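Local coordinates for protein mannose-specific lectin 3 chain 2 (Crocus vernus, PDB 3MEZ) that probably binds mannose, as one of two kinds of bulb-type lectin chain that pair into a heterotetramer, and probably agglutinates trypsin-treated rabbit erythrocytes weakly, at residues Arg4-Leu9 / Ala19-Thr23; Gln57-Met61 / Ile71-Leu76; Arg24-Leu28 / Thr39-Lys43. All coordinates share one frame; numbering follows the deposited sequence.

How the contacts relate
All three contacts lie in the bulb-type lectin domain, a beta-prism built of three antiparallel sheets; contacts 1 and 3 share one sheet, and contact 2 lies in another. Contact 1 joins strand 8-10 to strand 20-23 and so ties two sheets of the prism together, whereas contacts 3 (26-30/36-40) and 2 (60-63/69-72) are hairpins within sheets. Contacts 1 and 3, centres about 12 Å apart, meet where strands 20-23 and 26-30 run side by side. Contacts 1 and 2 have centres about 19 Å apart, although Leu9 packs on Met61; contacts 2 and 3, about 23 Å apart, do not touch. Along the chain the order is contact 1, contact 3, contact 2. Contacts 1 and 2 also meet the second subunit.

Contact 1 (Arg4-Leu9 / Ala19-Thr23); sequences RVRNVL and AQLAT
Arg6 and Ala22 make the polar centre of a mostly buried contact between two sheets of the prism, in which the loop leading into strand 8-10 lies against strand 20-23, the outermost strand of its sheet within the chain. One direct backbone bond joins the segments: Ala22 N gives its hydrogen to Arg6 O at 3.0 Å, with the donor tilted 27° from the carbonyl plane. The same oxygen receives a CA-H...O contact from Leu21, whose CA is 3.2 Å away. A water extends the pairing, donating to both Val5 O and Gln20 O.

The side chain of Arg6 leaves its backbone with CG opposite the N (chi1 176°), then bends at chi3. One face of its guanidinium thereby lies over the small methyl of Ala22, NH2 to CB 3.6 Å, while its methylene CG passes 3.5 Å from Ala22 O. Inside, the branched end of Leu21 packs under the turning backbone: CD2 lies 4.0 Å from Val8 C and 4.4 Å from Leu9 CB. Leu21 and Leu9 both continue onto Leu93 of strand 92-95. Asn7 directs its side chain away from strand 20-23, and its ND2 hydrogen-bonds Asn3 of the neighbouring chain 1 subunit.

With one direct bond and one water, the backbones are joined sparsely; Leu21 and the packing of Arg6 on Ala22 supply much of the remaining contact.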
# COMPACT_ATOMS: atom_id res chain seq x y z
N ARG B 4 -5.46 1.03 2.56
CA ARG B 4 -5.24 2.33 3.12
C ARG B 4 -6.51 2.87 3.79
O ARG B 4 -7.56 2.78 3.25
CB ARG B 4 -4.79 3.29 2.06
CG ARG B 4 -3.67 2.81 1.23
CD ARG B 4 -3.73 3.38 -0.18
NE ARG B 4 -3.42 4.81 -0.19
CZ ARG B 4 -2.42 5.33 0.49
NH1 ARG B 4 -2.17 6.62 0.47
NH2 ARG B 4 -1.70 4.52 1.21
N VAL B 5 -6.34 3.45 4.97
CA VAL B 5 -7.37 4.19 5.69
C VAL B 5 -6.97 5.67 5.92
O VAL B 5 -5.87 5.97 6.28
CB VAL B 5 -7.69 3.52 7.03
CG1 VAL B 5 -8.74 4.29 7.79
CG2 VAL B 5 -8.13 2.13 6.82
N ARG B 6 -7.92 6.56 5.73
CA ARG B 6 -7.67 7.98 5.71
C ARG B 6 -7.07 8.54 7.00
O ARG B 6 -6.25 9.37 6.94
CB ARG B 6 -8.94 8.75 5.41
CG ARG B 6 -8.75 10.21 5.46
CD ARG B 6 -9.91 11.01 4.86
NE ARG B 6 -9.60 11.51 3.52
CZ ARG B 6 -9.52 12.79 3.20
NH1 ARG B 6 -9.23 13.15 1.97
NH2 ARG B 6 -9.73 13.72 4.11
N ASN B 7 -7.54 8.07 8.14
CA ASN B 7 -7.18 8.60 9.43
C ASN B 7 -6.29 7.73 10.32
O ASN B 7 -5.89 8.15 11.35
CB ASN B 7 -8.43 9.00 10.20
CG ASN B 7 -9.31 7.83 10.54
OD1 ASN B 7 -9.48 6.94 9.77
ND2 ASN B 7 -9.90 7.87 11.72
N VAL B 8 -5.98 6.51 9.88
CA VAL B 8 -5.24 5.54 10.65
C VAL B 8 -4.22 4.78 9.80
O VAL B 8 -4.54 4.41 8.73
CB VAL B 8 -6.20 4.48 11.17
CG1 VAL B 8 -5.48 3.42 11.91
CG2 VAL B 8 -7.28 5.07 11.98
N LEU B 9 -3.03 4.55 10.33
CA LEU B 9 -2.00 3.71 9.74
C LEU B 9 -1.75 2.51 10.66
O LEU B 9 -1.60 2.70 11.82
CB LEU B 9 -0.68 4.47 9.57
CG LEU B 9 0.42 3.87 8.71
CD1 LEU B 9 0.06 4.03 7.29
CD2 LEU B 9 1.77 4.45 8.95
N ALA B 19 1.98 11.11 0.46
CA ALA B 19 0.88 10.40 1.06
C ALA B 19 0.58 10.95 2.47
O ALA B 19 1.45 11.40 3.12
CB ALA B 19 1.19 8.99 1.12
N GLN B 20 -0.67 10.92 2.88
CA GLN B 20 -1.06 11.48 4.14
C GLN B 20 -2.15 10.74 4.90
O GLN B 20 -2.88 9.96 4.35
CB GLN B 20 -1.48 12.93 3.99
CG GLN B 20 -2.75 13.12 3.24
CD GLN B 20 -3.18 14.57 3.08
OE1 GLN B 20 -2.43 15.40 2.67
NE2 GLN B 20 -4.39 14.83 3.39
N LEU B 21 -2.21 11.05 6.18
CA LEU B 21 -3.37 10.86 7.00
C LEU B 21 -4.02 12.21 7.14
O LEU B 21 -3.36 13.20 7.12
CB LEU B 21 -3.03 10.34 8.36
CG LEU B 21 -2.22 9.08 8.56
CD1 LEU B 21 -2.01 8.76 9.96
CD2 LEU B 21 -2.80 7.92 7.85
N ALA B 22 -5.34 12.22 7.24
CA ALA B 22 -6.13 13.42 7.32
C ALA B 22 -7.33 13.25 8.22
O ALA B 22 -7.97 12.25 8.17
CB ALA B 22 -6.59 13.77 5.97
N THR B 23 -7.63 14.27 9.01
CA THR B 23 -8.91 14.43 9.66
C THR B 23 -9.20 15.89 9.94
O THR B 23 -8.35 16.61 10.35
CB THR B 23 -9.04 13.61 10.94
OG1 THR B 23 -10.37 13.70 11.44
CG2 THR B 23 -8.16 14.09 11.96
O HOH W 1 -4.03 7.20 4.21

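Contact 2 (Gln57-Met61 / Ile71-Leu76); sequences QHCFM and ITDDRL. With FMT (formic acid), chain I.
Phe60 and Thr72 form the tight part of this contact, a hydrogen-bonded antiparallel pair. Two backbone bonds join them, Phe60 N to Thr72 O and Thr72 N to Phe60 O, each 2.8 Å long and nearly straight. Phe60 CG sits between its own N and carbonyl carbon (chi1 69°), which brings the ring back across the neighbouring strand. Thr72 CB makes a CH-pi contact over one face, 3.8 Å from the ring centroid, and Leu76 CD2 approaches the ring edge 4.3 Å from Phe60 CZ. The carbons of a beta-branched threonine give the flat ring a compact surface, though the fit buries its OG1 without a hydrogen-bond partner.

Both belong to the hairpin 60-63/69-72 of the bulb-lectin prism. On its other side Ile71 CG1 meets Met61 CG at 4.1 Å, a branched aliphatic chain against a flexible thioether chain, both reaching on to Met30. Cys59, just before the strand, is tied to Cys34 by a disulfide.

On the His58 side of Cys59, toward the Asp73-Leu76 turn, the segments part and the contact loosens. A formic acid, probably from the crystallisation liquor, lies between them and accepts a 2.7 Å bond at O1 from Asp74 N. His58 CB and Asp74 CB approach to 4.1 Å, but their ends meet the second subunit: the His58 ring stacks on its His65, and Asp74 OD2 forms a salt bridge with its Arg62. Leu76 N closes the type I turn on Asp73 O, and Asp73 OD1 accepts a hydrogen bond from Asn77 N and a weak one from Arg75 N.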
# COMPACT_ATOMS: atom_id res chain seq x y z
N GLN B 57 15.57 11.69 -1.32
CA GLN B 57 14.50 11.87 -2.26
C GLN B 57 13.50 10.71 -2.44
O GLN B 57 12.55 10.86 -3.15
CB GLN B 57 15.00 12.36 -3.62
CG GLN B 57 16.47 12.49 -3.76
CD GLN B 57 16.89 12.88 -5.17
OE1 GLN B 57 17.72 12.21 -5.81
NE2 GLN B 57 16.33 13.98 -5.67
N HIS B 58 13.74 9.58 -1.82
CA HIS B 58 12.84 8.44 -1.88
C HIS B 58 12.48 7.89 -0.48
O HIS B 58 12.37 6.71 -0.31
CB HIS B 58 13.35 7.33 -2.81
CG HIS B 58 13.78 7.80 -4.17
ND1 HIS B 58 15.09 7.85 -4.56
CD2 HIS B 58 13.07 8.25 -5.21
CE1 HIS B 58 15.16 8.32 -5.78
NE2 HIS B 58 13.95 8.58 -6.20
N CYS B 59 12.35 8.77 0.50
CA CYS B 59 12.07 8.38 1.88
C CYS B 59 10.68 7.83 2.10
O CYS B 59 9.78 8.21 1.41
CB CYS B 59 12.30 9.54 2.85
SG CYS B 59 13.93 10.07 2.85
N PHE B 60 10.56 6.90 3.02
CA PHE B 60 9.29 6.35 3.42
C PHE B 60 9.16 6.27 4.93
O PHE B 60 10.11 6.07 5.61
CB PHE B 60 8.97 5.00 2.75
CG PHE B 60 9.82 3.85 3.18
CD1 PHE B 60 11.03 3.62 2.59
CD2 PHE B 60 9.39 2.96 4.12
CE1 PHE B 60 11.78 2.58 2.93
CE2 PHE B 60 10.16 1.92 4.47
CZ PHE B 60 11.37 1.73 3.86
N MET B 61 7.94 6.40 5.40
CA MET B 61 7.59 6.17 6.77
C MET B 61 6.86 4.85 6.99
O MET B 61 6.06 4.46 6.20
CB MET B 61 6.77 7.31 7.31
CG MET B 61 6.84 7.41 8.75
SD MET B 61 5.49 6.55 9.44
CE MET B 61 4.24 7.77 9.35
N ILE B 71 11.43 6.79 9.69
CA ILE B 71 11.59 7.37 8.39
C ILE B 71 12.88 6.82 7.78
O ILE B 71 13.93 6.98 8.31
CB ILE B 71 11.64 8.89 8.39
CG1 ILE B 71 10.42 9.46 9.06
CG2 ILE B 71 11.72 9.37 7.04
CD1 ILE B 71 10.45 10.88 9.23
N THR B 72 12.73 6.18 6.64
CA THR B 72 13.72 5.36 6.03
C THR B 72 14.03 5.82 4.63
O THR B 72 13.16 6.17 3.92
CB THR B 72 13.21 3.90 5.98
OG1 THR B 72 12.77 3.49 7.27
CG2 THR B 72 14.27 2.99 5.52
N ASP B 73 15.29 5.86 4.27
CA ASP B 73 15.69 6.18 2.92
C ASP B 73 15.75 4.99 1.96
O ASP B 73 15.60 3.89 2.36
CB ASP B 73 16.96 7.03 2.88
CG ASP B 73 18.21 6.25 3.20
OD1 ASP B 73 18.21 5.06 3.32
OD2 ASP B 73 19.20 6.89 3.40
N ASP B 74 16.06 5.25 0.70
CA ASP B 74 16.09 4.19 -0.30
C ASP B 74 17.10 3.11 0.05
O ASP B 74 16.92 1.98 -0.32
CB ASP B 74 16.34 4.72 -1.68
CG ASP B 74 16.05 3.69 -2.76
OD1 ASP B 74 16.94 3.42 -3.53
OD2 ASP B 74 14.95 3.19 -2.82
N ARG B 75 18.14 3.47 0.77
CA ARG B 75 19.20 2.55 1.12
C ARG B 75 18.86 1.77 2.36
O ARG B 75 19.62 1.01 2.82
CB ARG B 75 20.52 3.29 1.27
CG ARG B 75 20.98 3.97 0.02
CD ARG B 75 22.19 4.81 0.24
NE ARG B 75 22.97 4.30 1.34
CZ ARG B 75 23.78 3.24 1.30
NH1 ARG B 75 23.92 2.55 0.18
NH2 ARG B 75 24.43 2.86 2.39
N LEU B 76 17.69 2.01 2.89
CA LEU B 76 17.20 1.42 4.10
C LEU B 76 17.85 1.93 5.39
O LEU B 76 17.73 1.31 6.40
CB LEU B 76 17.22 -0.10 4.03
CG LEU B 76 16.39 -0.76 2.94
CD1 LEU B 76 16.53 -2.22 2.99
CD2 LEU B 76 14.96 -0.41 3.06
C FMT I . 16.37 8.88 -0.67
O1 FMT I . 16.03 7.79 -0.26
O2 FMT I . 17.42 8.99 -1.30

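Contact 3 (Arg24-Leu28 / Thr39-Lys43). Unlike the reference sequence in segment 39-43: Ser42 (reference Gly), Lys43 (reference Gln).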
# COMPACT_ATOMS: atom_id res chain seq x y z
N ARG B 24 -10.42 16.31 9.67
CA ARG B 24 -10.80 17.71 9.76
C ARG B 24 -9.82 18.51 8.93
O ARG B 24 -9.62 18.20 7.83
CB ARG B 24 -10.91 18.18 11.19
CG ARG B 24 -11.82 17.34 12.00
CD ARG B 24 -12.23 17.95 13.34
NE ARG B 24 -13.21 17.15 14.05
CZ ARG B 24 -13.64 17.40 15.27
NH1 ARG B 24 -13.18 18.39 15.93
NH2 ARG B 24 -14.53 16.64 15.82
N ASP B 25 -9.23 19.55 9.51
CA ASP B 25 -8.24 20.35 8.84
C ASP B 25 -6.80 19.94 9.09
O ASP B 25 -5.92 20.60 8.68
CB ASP B 25 -8.45 21.86 9.07
CG ASP B 25 -8.43 22.25 10.52
OD1 ASP B 25 -8.54 21.39 11.39
OD2 ASP B 25 -8.35 23.44 10.76
N TYR B 26 -6.61 18.83 9.77
CA TYR B 26 -5.31 18.25 10.07
C TYR B 26 -4.86 17.26 9.01
O TYR B 26 -5.64 16.53 8.50
CB TYR B 26 -5.30 17.53 11.42
CG TYR B 26 -5.65 18.37 12.61
CD1 TYR B 26 -6.87 18.26 13.20
CD2 TYR B 26 -4.77 19.26 13.13
CE1 TYR B 26 -7.19 19.01 14.27
CE2 TYR B 26 -5.07 20.00 14.20
CZ TYR B 26 -6.28 19.88 14.77
OH TYR B 26 -6.61 20.63 15.82
N SER B 27 -3.59 17.27 8.72
CA SER B 27 -2.95 16.23 7.94
C SER B 27 -1.56 15.83 8.45
O SER B 27 -0.83 16.64 8.91
CB SER B 27 -2.88 16.67 6.50
OG SER B 27 -2.13 17.83 6.34
N LEU B 28 -1.22 14.57 8.34
CA LEU B 28 0.13 14.14 8.54
C LEU B 28 0.68 13.68 7.23
O LEU B 28 0.28 12.66 6.78
CB LEU B 28 0.13 12.96 9.48
CG LEU B 28 1.14 12.57 10.54
CD1 LEU B 28 1.38 11.14 10.59
CD2 LEU B 28 2.41 13.33 10.53
N THR B 39 0.26 19.16 10.03
CA THR B 39 -0.20 20.51 9.86
C THR B 39 -1.68 20.70 10.01
O THR B 39 -2.42 19.80 9.84
CB THR B 39 0.15 21.05 8.52
OG1 THR B 39 -0.36 20.18 7.53
CG2 THR B 39 1.58 21.15 8.37
N LYS B 40 -2.06 21.94 10.29
CA LYS B 40 -3.41 22.36 10.49
C LYS B 40 -3.77 23.49 9.55
O LYS B 40 -3.00 24.41 9.37
CB LYS B 40 -3.63 22.75 11.94
CG LYS B 40 -5.05 22.92 12.36
CD LYS B 40 -5.17 23.78 13.56
CE LYS B 40 -6.55 23.78 14.15
NZ LYS B 40 -7.55 24.48 13.36
N GLY B 41 -4.95 23.40 8.94
CA GLY B 41 -5.44 24.39 8.01
C GLY B 41 -4.93 24.28 6.60
O GLY B 41 -4.10 25.01 6.19
N SER B 42 -5.48 23.34 5.86
CA SER B 42 -4.92 22.93 4.57
C SER B 42 -3.53 23.44 4.23
O SER B 42 -3.38 24.23 3.31
CB SER B 42 -5.88 23.00 3.34
OG SER B 42 -6.83 24.01 3.40
N LYS B 43 -2.52 22.88 4.91
CA LYS B 43 -1.13 23.06 4.54
C LYS B 43 -0.27 23.95 5.39
O LYS B 43 0.93 23.91 5.26
CB LYS B 43 -1.06 23.71 3.16
CG LYS B 43 -1.11 22.84 1.95
CD LYS B 43 -2.19 23.35 1.04
CE LYS B 43 -3.40 22.41 1.00
NZ LYS B 43 -3.88 22.26 -0.37
O HOH W 2 -3.79 20.25 7.15
O HOH W 3 1.08 18.31 6.97
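The Tyr26 ring has Asp25 OD1 over one face, 3.9 Å above the plane and offset toward the rim, while the aliphatic chain of Lys40 passes obliquely by its CE2 and hydroxyl end. Lys40 CG comes to 3.5 Å from Tyr26 CE2, and Lys40 CE lies 3.6 Å from Tyr26 OH. The long lysine suits this place: its CG lies opposite the backbone N (chi1 -167°), its methylenes pass the ring, and a bend at chi4 turns NZ to Asp25. There it forms a salt bridge with OD2, 2.9 Å long, entering on the syn side and 17° out of the carboxylate plane.

Tyr26 and Lys40 are a non-hydrogen-bonded pair near the open end of the hairpin 26-30/36-40. The next pair, Ser27 and Thr39, carries two backbone bonds, and Gly41 N adds a third to Asp25 O. Small hydroxyl residues fit the wet face here: one water bridges Asp25 O, Ser27 OG and Thr39 O, with the serine hydroxyl as donor.

Direct and water-mediated bonds thus both hold the strands, while the partly exposed ion pair would probably be weakened by solvent screening and add modestly to them.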